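Local coordinates for variant surface glycoprotein MITAT 1.1 (Trypanosoma brucei brucei, PDB 5LY9) that forms a dense coat on the surface of the parasite, which evades host immunity by expressing a series of antigenically distinct versions of it, at residues A[124-129]-A[139-144]; A[284-289]-A[297-302]; A[49-54]-A[322-327]; A[215-220]-A[230-235]. One frame throughout, in Å; residues are numbered along the deposited sequence.

Interaction 1 of 4, residues A[124-129]-A[139-144]; sequences LVTTNA and KLDDQE
Leu124 opens the contact by turning its side chain toward Leu140, and the two leucines meet through one methyl each: CD1 of Leu124 lies 3.9 Å from CD1 of Leu140, the two side chains crossing at about a right angle. In Leu124, CG lies opposite the carbonyl carbon (chi1 -65°) and the chain extends from there, which carries CD1 across to the other segment. Both leucines are buried. At Thr126 the contact becomes mixed in character, because the methyl CG2, not the hydroxyl, faces Asp141, with CG2 3.5 Å from OD2 of that carboxylate. The two side chains again cross at about a right angle, and the approach is van der Waals only. The other carboxylate oxygen, Asp141 OD1, accepts from the backbone N of Thr134, a bond that probably helps set how the carboxylate is turned. Asp141 occupies the second position of a type II' turn running from Leu140 to Gln143, closed by Leu140 N to Gln143 O at 2.8 Å and Gln143 N to Leu140 O at 2.9 Å. The contact thus packs the loop that follows helix 62-114 against a tight hairpin in the N-terminal domain of this A-type surface glycoprotein. Trp11 of helix 8-21 touches both leucines, as does Glu113 of helix 62-114, while the hairpin forms the last two strands of the small antiparallel sheet 135-136, 139-140 and 143-144.

Interaction 2 of 4, residues A[284-289]-A[297-302]; sequences LLLPKD and ATKLEA
Lys299 lies alongside Leu285 and Leu286 where two short helices, 275-285 and 295-304, form a helix-loop-helix unit at the surface of this A-type glycoprotein domain. The apolar part of the contact uses the lysine's own methylenes. Leu286 brings its methyl CD2 to within 4.0 Å of Lys299 CB, and the two side chains slide past each other in opposite directions. Farther out, Lys299 CE comes 4.2 Å from Leu285 CB. The lysine reaches both leucines because CG stands opposite the backbone N (chi1 179°) and the chain then bends at chi2 (66°), running extended from there to the amine. Leu285 also packs on Leu303 of the second helix and on Gln63 and Leu67 of helix 62-114, and it touches Met355 of the second subunit, so the helix end lies close to the dimer partner.

The polar part is carried by the end of the same lysine. Its NZ makes a direct hydrogen bond to Gln63 OE1, tying the unit to helix 62-114, while a water joins it to the neighbouring backbone. The ammonium is thus held at two points beyond its hydrocarbon chain, which probably limits its swing. In this bridge the water accepts from Lys299 NZ at 3.0 Å and donates to the carbonyl O of Leu285 at 2.9 Å.

Interaction 3 of 4, residues A[49-54]-A[322-327]; sequences VSIYLA and EIIPAG
Tyr52 overlaps the side chain of Glu322 through its CD2 and CE2 atoms, Tyr52 CD2 lying 3.7 Å from Glu322 CB and Tyr52 CE2 3.4 Å from Glu322 OE1. The two side chains cross at about a right angle, and the ring and carboxylate planes are turned 62° apart, with OE1 approaching the ring obliquely. The tyrosine reaches the glutamate with CG opposite its backbone N (chi1 -176°). In Glu322, a bend at chi2 (78°) folds the carboxylate back, so that CB, CG and CD all lie against the CD2-CE2 bond.

One turn of helix 24-55 packs here on the residue that follows helix 313-321 and on the short strand 323-324, parts of the chain far from it in sequence; Tyr52 also touches Met318 and Val319 of helix 313-321. Beside this pair Ile51 sets its methyl CG2 4.0 Å from CD1 of Ile324, the side chains again crossing at about a right angle. Ile349 and Leu350 of helix 343-367 also pack on Ile51.

Glu322 OE2 forms a salt bridge with NZ of Lys55, the last residue of helix 24-55, and accepts from ND2 of Asn56, which follows it. The carboxylate therefore has two distinct roles: OE2 is gripped by polar partners, while OE1 rests beside ring carbons. A positive lysine so close would probably favour the ionised form of Glu322, and the double grip on OE2 probably helps to hold its side chain against the buried tyrosine.

Interaction 4 of 4, residues A[215-220]-A[230-235]; sequences AGYMTI and ANMQAM
Tyr217 and Ala230 meet beside a classic beta bulge, in which Tyr217 and Met218 together face Val213 on strand 211-213 of a four-stranded antiparallel sheet. The backbone part is one bond across the segments: Ala230 N donates to Tyr217 O over 2.9 Å, at an N-H...O angle of 150°. It continues the pairing of strands 218-220 and 228-229 just past the end of the latter.

The aromatic part is made by one side of the Tyr217 ring. The carbonyl O of Ala230 sits at its edge, in the ring plane, 3.3 Å from Tyr217 CE1, where the weakly positive ring hydrogens point. The ring swings over toward 230-235 because its CG lies opposite the backbone N (chi1 171°). At its far end Tyr217 OH hydrogen-bonds to Gln171 O, which fixes the tyrosine at a second point, and Trp246 of helix 244-254 meets the ring with the planes at about 50°.

The apolar part adds Met232, whose CG lies 3.6 Å from Tyr217 CD1. Its bent chain, with turns at chi2 and chi3, brings the sulfur into an oblique Met-aromatic contact, Met232 SD 5.3 Å from the centroid of the Tyr217 ring. The same methionine also touches Trp246, so it meets two aromatic residues.

Within 230-235 an Asx turn shapes the loop: Asn231 OD1 accepts from the backbone N of Gln233 at 3.0 Å, with the donor nearly along the C=O direction.

The four contacts fall in two groups at opposite sides of the centre of this elongated domain. Interactions 1 and 4 share one side, their centres 21 Å and their nearest atoms about 8 Å apart. Interactions 2 and 3 share the other, with centres 27 Å and nearest atoms about 9 Å apart. Between the groups, the centres are 59 to 70 Å apart. Interaction 3 joins sequence-distant segments, and the other three lie in the chain between them. Helix 62-114 contributes neighbours to interactions 1, 2 and 3, and so runs between the two ends. Interaction 3 lies near the glycan: the side chain of Glu322 is about 8 Å from a mannose and that of Tyr52 about 8 Å from an N-acetylglucosamine.

Interaction 1 of 4, residues A[124-129]-A[139-144]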
loop_
_atom_site.group_PDB
_atom_site.type_symbol
_atom_site.label_atom_id
_atom_site.label_comp_id
_atom_site.label_asym_id
_atom_site.label_seq_id
_atom_site.Cartn_x
_atom_site.Cartn_y
_atom_site.Cartn_z
ATOM N N LEU A 124 -19.281 -15.709 24.698
ATOM C CA LEU A 124 -17.993 -16.361 24.481
ATOM C C LEU A 124 -17.710 -17.160 25.711
ATOM O O LEU A 124 -17.429 -16.593 26.750
ATOM C CB LEU A 124 -16.870 -15.363 24.233
ATOM C CG LEU A 124 -16.994 -14.547 22.946
ATOM C CD1 LEU A 124 -15.732 -13.681 22.835
ATOM C CD2 LEU A 124 -17.184 -15.367 21.681
ATOM N N VAL A 125 -17.840 -18.459 25.578
ATOM C CA VAL A 125 -17.706 -19.355 26.687
ATOM C C VAL A 125 -16.587 -20.347 26.478
ATOM O O VAL A 125 -15.946 -20.405 25.407
ATOM C CB VAL A 125 -19.066 -20.092 26.983
ATOM C CG1 VAL A 125 -20.099 -19.081 27.385
ATOM C CG2 VAL A 125 -19.533 -20.985 25.816
ATOM N N THR A 126 -16.297 -21.140 27.520
ATOM C CA THR A 126 -15.174 -22.035 27.458
ATOM C C THR A 126 -15.623 -23.354 26.886
ATOM O O THR A 126 -15.593 -23.582 25.643
ATOM C CB THR A 126 -14.489 -22.155 28.819
ATOM O OG1 THR A 126 -15.459 -22.695 29.748
ATOM C CG2 THR A 126 -13.981 -20.835 29.244
ATOM N N THR A 127 -16.055 -24.269 27.756
ATOM C CA THR A 127 -16.455 -25.622 27.359
ATOM C C THR A 127 -17.914 -25.946 27.787
ATOM O O THR A 127 -18.416 -27.005 27.429
ATOM C CB THR A 127 -15.563 -26.650 28.068
ATOM O OG1 THR A 127 -15.689 -26.422 29.484
ATOM C CG2 THR A 127 -14.056 -26.537 27.622
ATOM N N ASN A 128 -18.620 -25.011 28.424
ATOM C CA ASN A 128 -20.017 -25.199 28.882
ATOM C C ASN A 128 -20.685 -23.843 28.845
ATOM O O ASN A 128 -20.035 -22.775 28.710
ATOM C CB ASN A 128 -20.125 -25.766 30.305
ATOM C CG ASN A 128 -19.418 -24.910 31.348
ATOM O OD1 ASN A 128 -19.833 -23.826 31.716
ATOM N ND2 ASN A 128 -18.392 -25.448 31.893
ATOM N N ALA A 129 -21.998 -23.879 28.958
ATOM C CA ALA A 129 -22.790 -22.657 28.778
ATOM C C ALA A 129 -22.626 -21.633 29.836
ATOM O O ALA A 129 -23.061 -20.468 29.625
ATOM C CB ALA A 129 -24.236 -22.970 28.577
ATOM N N LYS A 139 -5.741 -10.569 26.258
ATOM C CA LYS A 139 -5.973 -12.008 26.227
ATOM C C LYS A 139 -7.433 -12.356 26.574
ATOM O O LYS A 139 -8.037 -11.716 27.451
ATOM C CB LYS A 139 -5.124 -12.689 27.282
ATOM C CG LYS A 139 -3.632 -12.544 27.101
ATOM C CD LYS A 139 -2.867 -13.051 28.306
ATOM C CE LYS A 139 -3.084 -12.403 29.666
ATOM N NZ LYS A 139 -2.454 -11.120 29.649
ATOM N N LEU A 140 -7.959 -13.382 25.922
ATOM C CA LEU A 140 -9.192 -14.002 26.325
ATOM C C LEU A 140 -8.808 -15.395 26.707
ATOM O O LEU A 140 -8.328 -16.159 25.916
ATOM C CB LEU A 140 -10.217 -14.070 25.165
ATOM C CG LEU A 140 -11.125 -12.918 24.990
ATOM C CD1 LEU A 140 -11.983 -13.173 23.716
ATOM C CD2 LEU A 140 -11.989 -12.661 26.213
ATOM N N ASP A 141 -9.041 -15.703 27.979
ATOM C CA ASP A 141 -8.365 -16.807 28.646
ATOM C C ASP A 141 -6.882 -16.849 28.321
ATOM O O ASP A 141 -6.109 -15.931 28.637
ATOM C CB ASP A 141 -9.085 -18.081 28.295
ATOM C CG ASP A 141 -10.491 -18.185 28.957
ATOM O OD1 ASP A 141 -10.845 -17.637 30.088
ATOM O OD2 ASP A 141 -11.224 -18.886 28.283
ATOM N N ASP A 142 -6.437 -17.894 27.721
ATOM C CA ASP A 142 -5.005 -17.909 27.488
ATOM C C ASP A 142 -4.643 -17.475 26.073
ATOM O O ASP A 142 -3.522 -17.656 25.701
ATOM C CB ASP A 142 -4.458 -19.292 27.791
ATOM C CG ASP A 142 -5.116 -20.390 27.004
ATOM O OD1 ASP A 142 -6.268 -20.214 26.523
ATOM O OD2 ASP A 142 -4.475 -21.499 26.905
ATOM N N GLN A 143 -5.589 -16.963 25.281
ATOM C CA GLN A 143 -5.361 -16.700 23.863
ATOM C C GLN A 143 -5.269 -15.184 23.630
ATOM O O GLN A 143 -6.201 -14.457 23.991
ATOM C CB GLN A 143 -6.520 -17.282 23.068
ATOM C CG GLN A 143 -6.528 -17.035 21.568
ATOM C CD GLN A 143 -5.242 -17.323 20.852
ATOM O OE1 GLN A 143 -4.790 -18.476 20.939
ATOM N NE2 GLN A 143 -4.629 -16.297 20.094
ATOM N N GLU A 144 -4.188 -14.731 23.008
ATOM C CA GLU A 144 -4.133 -13.346 22.591
ATOM C C GLU A 144 -5.333 -13.066 21.669
ATOM O O GLU A 144 -5.629 -13.822 20.719
ATOM C CB GLU A 144 -2.844 -13.069 21.882
ATOM C CG GLU A 144 -2.629 -11.678 21.471
ATOM C CD GLU A 144 -2.451 -10.630 22.545
ATOM O OE1 GLU A 144 -2.429 -10.913 23.755
ATOM O OE2 GLU A 144 -2.272 -9.436 22.118
#

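Interaction 2 of 4, residues A[284-289]-A[297-302]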
loop_
_atom_site.group_PDB
_atom_site.type_symbol
_atom_site.label_atom_id
_atom_site.label_comp_id
_atom_site.label_asym_id
_atom_site.label_seq_id
_atom_site.Cartn_x
_atom_site.Cartn_y
_atom_site.Cartn_z
ATOM N N LEU A 284 22.562 -3.570 -28.388
ATOM C CA LEU A 284 23.727 -2.684 -28.241
ATOM C C LEU A 284 24.956 -3.122 -28.971
ATOM O O LEU A 284 25.764 -2.301 -29.332
ATOM C CB LEU A 284 24.071 -2.553 -26.743
ATOM C CG LEU A 284 23.049 -1.792 -25.887
ATOM C CD1 LEU A 284 23.447 -1.857 -24.409
ATOM C CD2 LEU A 284 22.860 -0.364 -26.432
ATOM N N LEU A 285 25.123 -4.419 -29.225
ATOM C CA LEU A 285 26.427 -4.909 -29.665
ATOM C C LEU A 285 26.458 -5.558 -31.046
ATOM O O LEU A 285 27.476 -5.534 -31.691
ATOM C CB LEU A 285 27.019 -5.811 -28.566
ATOM C CG LEU A 285 27.198 -5.311 -27.155
ATOM C CD1 LEU A 285 27.926 -6.336 -26.223
ATOM C CD2 LEU A 285 28.024 -4.058 -27.100
ATOM N N LEU A 286 25.386 -6.181 -31.496
ATOM C CA LEU A 286 25.381 -6.844 -32.778
ATOM C C LEU A 286 25.177 -5.857 -33.931
ATOM O O LEU A 286 24.434 -4.913 -33.795
ATOM C CB LEU A 286 24.321 -7.887 -32.833
ATOM C CG LEU A 286 24.554 -9.115 -31.885
ATOM C CD1 LEU A 286 23.439 -10.143 -32.046
ATOM C CD2 LEU A 286 25.871 -9.805 -31.950
ATOM N N PRO A 287 25.824 -6.075 -35.069
ATOM C CA PRO A 287 25.383 -5.353 -36.262
ATOM C C PRO A 287 23.910 -5.598 -36.614
ATOM O O PRO A 287 23.389 -6.712 -36.416
ATOM C CB PRO A 287 26.230 -5.944 -37.358
ATOM C CG PRO A 287 27.220 -6.893 -36.756
ATOM C CD PRO A 287 26.770 -7.172 -35.353
ATOM N N LYS A 288 23.242 -4.600 -37.208
ATOM C CA LYS A 288 21.805 -4.734 -37.558
ATOM C C LYS A 288 21.643 -5.751 -38.698
ATOM O O LYS A 288 20.640 -6.423 -38.818
ATOM C CB LYS A 288 21.175 -3.361 -37.875
ATOM C CG LYS A 288 21.830 -2.212 -37.066
ATOM C CD LYS A 288 20.918 -1.064 -36.643
ATOM C CE LYS A 288 21.718 0.005 -35.916
ATOM N NZ LYS A 288 22.405 0.963 -36.856
ATOM N N ASP A 289 22.685 -5.946 -39.481
ATOM C CA ASP A 289 22.605 -6.942 -40.586
ATOM C C ASP A 289 23.158 -8.305 -40.246
ATOM O O ASP A 289 23.419 -9.122 -41.144
ATOM C CB ASP A 289 23.277 -6.364 -41.833
ATOM C CG ASP A 289 24.784 -6.142 -41.649
ATOM O OD1 ASP A 289 25.305 -6.186 -40.479
ATOM O OD2 ASP A 289 25.417 -5.898 -42.711
ATOM N N ALA A 297 24.475 -15.694 -28.131
ATOM C CA ALA A 297 25.298 -16.669 -27.418
ATOM C C ALA A 297 26.762 -16.637 -27.836
ATOM O O ALA A 297 27.685 -16.626 -26.987
ATOM C CB ALA A 297 24.742 -18.086 -27.585
ATOM N N THR A 298 26.985 -16.551 -29.139
ATOM C CA THR A 298 28.340 -16.474 -29.689
ATOM C C THR A 298 29.024 -15.237 -29.244
ATOM O O THR A 298 30.161 -15.306 -28.838
ATOM C CB THR A 298 28.275 -16.475 -31.213
ATOM O OG1 THR A 298 27.721 -17.735 -31.602
ATOM C CG2 THR A 298 29.639 -16.347 -31.790
ATOM N N LYS A 299 28.332 -14.086 -29.265
ATOM C CA LYS A 299 28.950 -12.847 -28.827
ATOM C C LYS A 299 29.252 -12.894 -27.331
ATOM O O LYS A 299 30.282 -12.427 -26.874
ATOM C CB LYS A 299 28.037 -11.679 -29.124
ATOM C CG LYS A 299 28.603 -10.358 -28.676
ATOM C CD LYS A 299 29.824 -10.025 -29.472
ATOM C CE LYS A 299 30.079 -8.590 -29.357
ATOM N NZ LYS A 299 31.320 -8.174 -30.113
ATOM N N LEU A 300 28.312 -13.429 -26.526
ATOM C CA LEU A 300 28.561 -13.560 -25.092
ATOM C C LEU A 300 29.793 -14.416 -24.783
ATOM O O LEU A 300 30.546 -14.109 -23.839
ATOM C CB LEU A 300 27.347 -14.136 -24.315
ATOM C CG LEU A 300 26.118 -13.224 -24.276
ATOM C CD1 LEU A 300 24.856 -13.985 -23.914
ATOM C CD2 LEU A 300 26.384 -12.141 -23.266
ATOM N N GLU A 301 29.981 -15.473 -25.547
ATOM C CA GLU A 301 31.170 -16.354 -25.333
ATOM C C GLU A 301 32.453 -15.596 -25.661
ATOM O O GLU A 301 33.479 -15.731 -24.987
ATOM C CB GLU A 301 31.063 -17.560 -26.225
ATOM C CG GLU A 301 30.061 -18.509 -25.717
ATOM C CD GLU A 301 29.574 -19.524 -26.736
ATOM O OE1 GLU A 301 29.783 -19.399 -27.964
ATOM O OE2 GLU A 301 28.962 -20.502 -26.238
ATOM N N ALA A 302 32.399 -14.813 -26.746
ATOM C CA ALA A 302 33.534 -13.962 -27.111
ATOM C C ALA A 302 33.832 -12.863 -26.160
ATOM O O ALA A 302 34.965 -12.359 -26.077
ATOM C CB ALA A 302 33.327 -13.431 -28.539
HETATM O O HOH W 1 29.545 -7.483 -32.420
#

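Interaction 3 of 4, residues A[49-54]-A[322-327]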
loop_
_atom_site.group_PDB
_atom_site.type_symbol
_atom_site.label_atom_id
_atom_site.label_comp_id
_atom_site.label_asym_id
_atom_site.label_seq_id
_atom_site.Cartn_x
_atom_site.Cartn_y
_atom_site.Cartn_z
ATOM N N VAL A 49 28.815 0.972 -12.832
ATOM C CA VAL A 49 29.384 0.645 -14.173
ATOM C C VAL A 49 29.473 1.897 -15.012
ATOM O O VAL A 49 30.471 2.120 -15.693
ATOM C CB VAL A 49 28.631 -0.503 -14.886
ATOM C CG1 VAL A 49 29.372 -0.882 -16.131
ATOM C CG2 VAL A 49 28.481 -1.745 -13.974
ATOM N N SER A 50 28.457 2.768 -14.946
ATOM C CA SER A 50 28.473 4.029 -15.697
ATOM C C SER A 50 29.640 4.937 -15.320
ATOM O O SER A 50 30.274 5.563 -16.187
ATOM C CB SER A 50 27.204 4.826 -15.500
ATOM O OG SER A 50 26.013 4.104 -15.879
ATOM N N ILE A 51 29.913 5.043 -14.021
ATOM C CA ILE A 51 30.992 5.837 -13.531
ATOM C C ILE A 51 32.354 5.268 -14.011
ATOM O O ILE A 51 33.218 6.005 -14.473
ATOM C CB ILE A 51 30.975 5.890 -11.965
ATOM C CG1 ILE A 51 29.789 6.726 -11.437
ATOM C CG2 ILE A 51 32.331 6.378 -11.454
ATOM C CD1 ILE A 51 29.377 6.377 -9.998
ATOM N N TYR A 52 32.506 3.947 -13.926
ATOM C CA TYR A 52 33.743 3.317 -14.373
ATOM C C TYR A 52 33.969 3.646 -15.865
ATOM O O TYR A 52 35.090 3.979 -16.305
ATOM C CB TYR A 52 33.651 1.827 -14.237
ATOM C CG TYR A 52 34.945 1.147 -14.591
ATOM C CD1 TYR A 52 35.224 0.806 -15.859
ATOM C CD2 TYR A 52 35.833 0.772 -13.563
ATOM C CE1 TYR A 52 36.456 0.190 -16.178
ATOM C CE2 TYR A 52 37.030 0.114 -13.856
ATOM C CZ TYR A 52 37.328 -0.154 -15.150
ATOM O OH TYR A 52 38.534 -0.780 -15.468
ATOM N N LEU A 53 32.926 3.509 -16.669
ATOM C CA LEU A 53 33.052 3.820 -18.081
ATOM C C LEU A 53 33.387 5.263 -18.314
ATOM O O LEU A 53 34.214 5.587 -19.214
ATOM C CB LEU A 53 31.775 3.493 -18.796
ATOM C CG LEU A 53 31.506 2.011 -18.954
ATOM C CD1 LEU A 53 30.036 1.743 -19.260
ATOM C CD2 LEU A 53 32.359 1.480 -20.068
ATOM N N ALA A 54 32.694 6.155 -17.613
ATOM C CA ALA A 54 33.004 7.577 -17.799
ATOM C C ALA A 54 34.422 7.944 -17.411
ATOM O O ALA A 54 35.024 8.830 -18.053
ATOM C CB ALA A 54 32.032 8.435 -17.041
ATOM N N GLU A 322 37.438 0.077 -8.331
ATOM C CA GLU A 322 37.841 1.325 -8.905
ATOM C C GLU A 322 37.726 2.415 -7.829
ATOM O O GLU A 322 36.689 2.565 -7.230
ATOM C CB GLU A 322 37.032 1.663 -10.169
ATOM C CG GLU A 322 37.483 2.916 -10.904
ATOM C CD GLU A 322 38.740 2.723 -11.778
ATOM O OE1 GLU A 322 39.313 1.623 -11.780
ATOM O OE2 GLU A 322 39.112 3.690 -12.493
ATOM N N ILE A 323 38.801 3.163 -7.616
ATOM C CA ILE A 323 38.819 4.165 -6.579
ATOM C C ILE A 323 38.310 5.510 -7.072
ATOM O O ILE A 323 38.710 5.983 -8.120
ATOM C CB ILE A 323 40.258 4.382 -6.023
ATOM C CG1 ILE A 323 40.742 3.124 -5.361
ATOM C CG2 ILE A 323 40.301 5.564 -5.037
ATOM C CD1 ILE A 323 40.184 2.977 -3.988
ATOM N N ILE A 324 37.403 6.094 -6.317
ATOM C CA ILE A 324 36.961 7.438 -6.565
ATOM C C ILE A 324 37.712 8.353 -5.612
ATOM O O ILE A 324 37.556 8.264 -4.400
ATOM C CB ILE A 324 35.428 7.584 -6.290
ATOM C CG1 ILE A 324 34.647 6.497 -7.036
ATOM C CG2 ILE A 324 34.995 8.977 -6.669
ATOM C CD1 ILE A 324 34.983 6.396 -8.510
ATOM N N PRO A 325 38.511 9.240 -6.150
ATOM C CA PRO A 325 39.356 10.081 -5.320
ATOM C C PRO A 325 38.603 11.139 -4.589
ATOM O O PRO A 325 37.539 11.585 -5.038
ATOM C CB PRO A 325 40.313 10.740 -6.297
ATOM C CG PRO A 325 39.826 10.464 -7.615
ATOM C CD PRO A 325 38.862 9.315 -7.574
ATOM N N ALA A 326 39.173 11.546 -3.451
ATOM C CA ALA A 326 38.694 12.706 -2.757
ATOM C C ALA A 326 38.738 13.876 -3.729
ATOM O O ALA A 326 39.604 13.952 -4.595
ATOM C CB ALA A 326 39.587 12.981 -1.569
ATOM N N GLY A 327 37.736 14.732 -3.660
ATOM C CA GLY A 327 37.589 15.859 -4.597
ATOM C C GLY A 327 36.499 15.697 -5.668
ATOM O O GLY A 327 35.977 16.674 -6.122
#

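Interaction 4 of 4, residues A[215-220]-A[230-235]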
loop_
_atom_site.group_PDB
_atom_site.type_symbol
_atom_site.label_atom_id
_atom_site.label_comp_id
_atom_site.label_asym_id
_atom_site.label_seq_id
_atom_site.Cartn_x
_atom_site.Cartn_y
_atom_site.Cartn_z
ATOM N N ALA A 215 -18.834 -11.601 8.462
ATOM C CA ALA A 215 -18.596 -11.461 7.002
ATOM C C ALA A 215 -18.868 -12.738 6.202
ATOM O O ALA A 215 -18.205 -13.066 5.229
ATOM C CB ALA A 215 -17.181 -10.943 6.784
ATOM N N GLY A 216 -19.925 -13.435 6.590
ATOM C CA GLY A 216 -20.379 -14.619 5.873
ATOM C C GLY A 216 -19.933 -15.957 6.444
ATOM O O GLY A 216 -20.353 -17.000 5.971
ATOM N N TYR A 217 -19.050 -15.977 7.416
ATOM C CA TYR A 217 -18.574 -17.222 7.963
ATOM C C TYR A 217 -19.642 -17.940 8.763
ATOM O O TYR A 217 -19.774 -19.197 8.687
ATOM C CB TYR A 217 -17.351 -16.939 8.872
ATOM C CG TYR A 217 -16.832 -18.050 9.691
ATOM C CD1 TYR A 217 -16.591 -19.308 9.147
ATOM C CD2 TYR A 217 -16.500 -17.845 10.999
ATOM C CE1 TYR A 217 -16.091 -20.332 9.938
ATOM C CE2 TYR A 217 -16.006 -18.855 11.792
ATOM C CZ TYR A 217 -15.724 -20.088 11.270
ATOM O OH TYR A 217 -15.242 -21.127 12.064
ATOM N N MET A 218 -20.410 -17.164 9.532
ATOM C CA MET A 218 -21.353 -17.712 10.506
ATOM C C MET A 218 -22.776 -17.451 10.060
ATOM O O MET A 218 -23.095 -16.352 9.647
ATOM C CB MET A 218 -21.151 -17.151 11.925
ATOM C CG MET A 218 -22.223 -17.625 12.919
ATOM S SD MET A 218 -21.990 -16.861 14.565
ATOM C CE MET A 218 -20.903 -18.009 15.082
ATOM N N THR A 219 -23.610 -18.476 10.139
ATOM C CA THR A 219 -25.057 -18.332 9.886
ATOM C C THR A 219 -25.789 -18.460 11.227
ATOM O O THR A 219 -25.587 -19.446 11.900
ATOM C CB THR A 219 -25.570 -19.432 8.915
ATOM O OG1 THR A 219 -24.825 -19.396 7.719
ATOM C CG2 THR A 219 -27.134 -19.225 8.582
ATOM N N ILE A 220 -26.628 -17.471 11.584
ATOM C CA ILE A 220 -27.495 -17.502 12.715
ATOM C C ILE A 220 -28.874 -18.012 12.195
ATOM O O ILE A 220 -29.441 -17.449 11.276
ATOM C CB ILE A 220 -27.637 -16.130 13.302
ATOM C CG1 ILE A 220 -26.268 -15.701 13.844
ATOM C CG2 ILE A 220 -28.716 -16.128 14.395
ATOM C CD1 ILE A 220 -26.170 -14.307 14.498
ATOM N N ALA A 230 -19.085 -22.005 8.352
ATOM C CA ALA A 230 -18.827 -22.420 7.024
ATOM C C ALA A 230 -17.443 -23.046 6.978
ATOM O O ALA A 230 -16.626 -22.777 7.791
ATOM C CB ALA A 230 -18.874 -21.214 6.078
ATOM N N ASN A 231 -17.199 -23.853 5.941
ATOM C CA ASN A 231 -15.882 -24.425 5.755
ATOM C C ASN A 231 -14.971 -23.491 4.968
ATOM O O ASN A 231 -15.131 -23.319 3.746
ATOM C CB ASN A 231 -16.041 -25.770 5.099
ATOM C CG ASN A 231 -14.753 -26.530 5.036
ATOM O OD1 ASN A 231 -13.660 -25.958 5.122
ATOM N ND2 ASN A 231 -14.872 -27.849 4.796
ATOM N N MET A 232 -14.009 -22.928 5.693
ATOM C CA MET A 232 -13.074 -21.929 5.177
ATOM C C MET A 232 -11.685 -22.564 4.988
ATOM O O MET A 232 -10.758 -21.864 4.642
ATOM C CB MET A 232 -12.934 -20.745 6.136
ATOM C CG MET A 232 -14.249 -20.157 6.593
ATOM S SD MET A 232 -15.420 -19.744 5.264
ATOM C CE MET A 232 -14.607 -18.337 4.640
ATOM N N GLN A 233 -11.541 -23.863 5.264
ATOM C CA GLN A 233 -10.249 -24.523 5.248
ATOM C C GLN A 233 -9.767 -24.654 3.804
ATOM O O GLN A 233 -8.638 -24.451 3.575
ATOM C CB GLN A 233 -10.301 -25.865 6.003
ATOM C CG GLN A 233 -10.736 -25.670 7.456
ATOM C CD GLN A 233 -10.838 -26.969 8.222
ATOM O OE1 GLN A 233 -10.674 -28.035 7.659
ATOM N NE2 GLN A 233 -11.210 -26.894 9.459
ATOM N N ALA A 234 -10.627 -25.014 2.879
ATOM C CA ALA A 234 -10.273 -25.254 1.466
ATOM C C ALA A 234 -10.925 -24.115 0.697
ATOM O O ALA A 234 -12.077 -24.225 0.257
ATOM C CB ALA A 234 -10.884 -26.590 1.022
ATOM N N MET A 235 -10.267 -22.992 0.646
ATOM C CA MET A 235 -10.860 -21.831 -0.044
ATOM C C MET A 235 -10.901 -22.053 -1.575
ATOM O O MET A 235 -10.044 -22.725 -2.138
ATOM C CB MET A 235 -10.040 -20.610 0.295
ATOM C CG MET A 235 -10.183 -20.159 1.753
ATOM S SD MET A 235 -11.858 -19.633 2.169
ATOM C CE MET A 235 -12.045 -18.166 1.138
#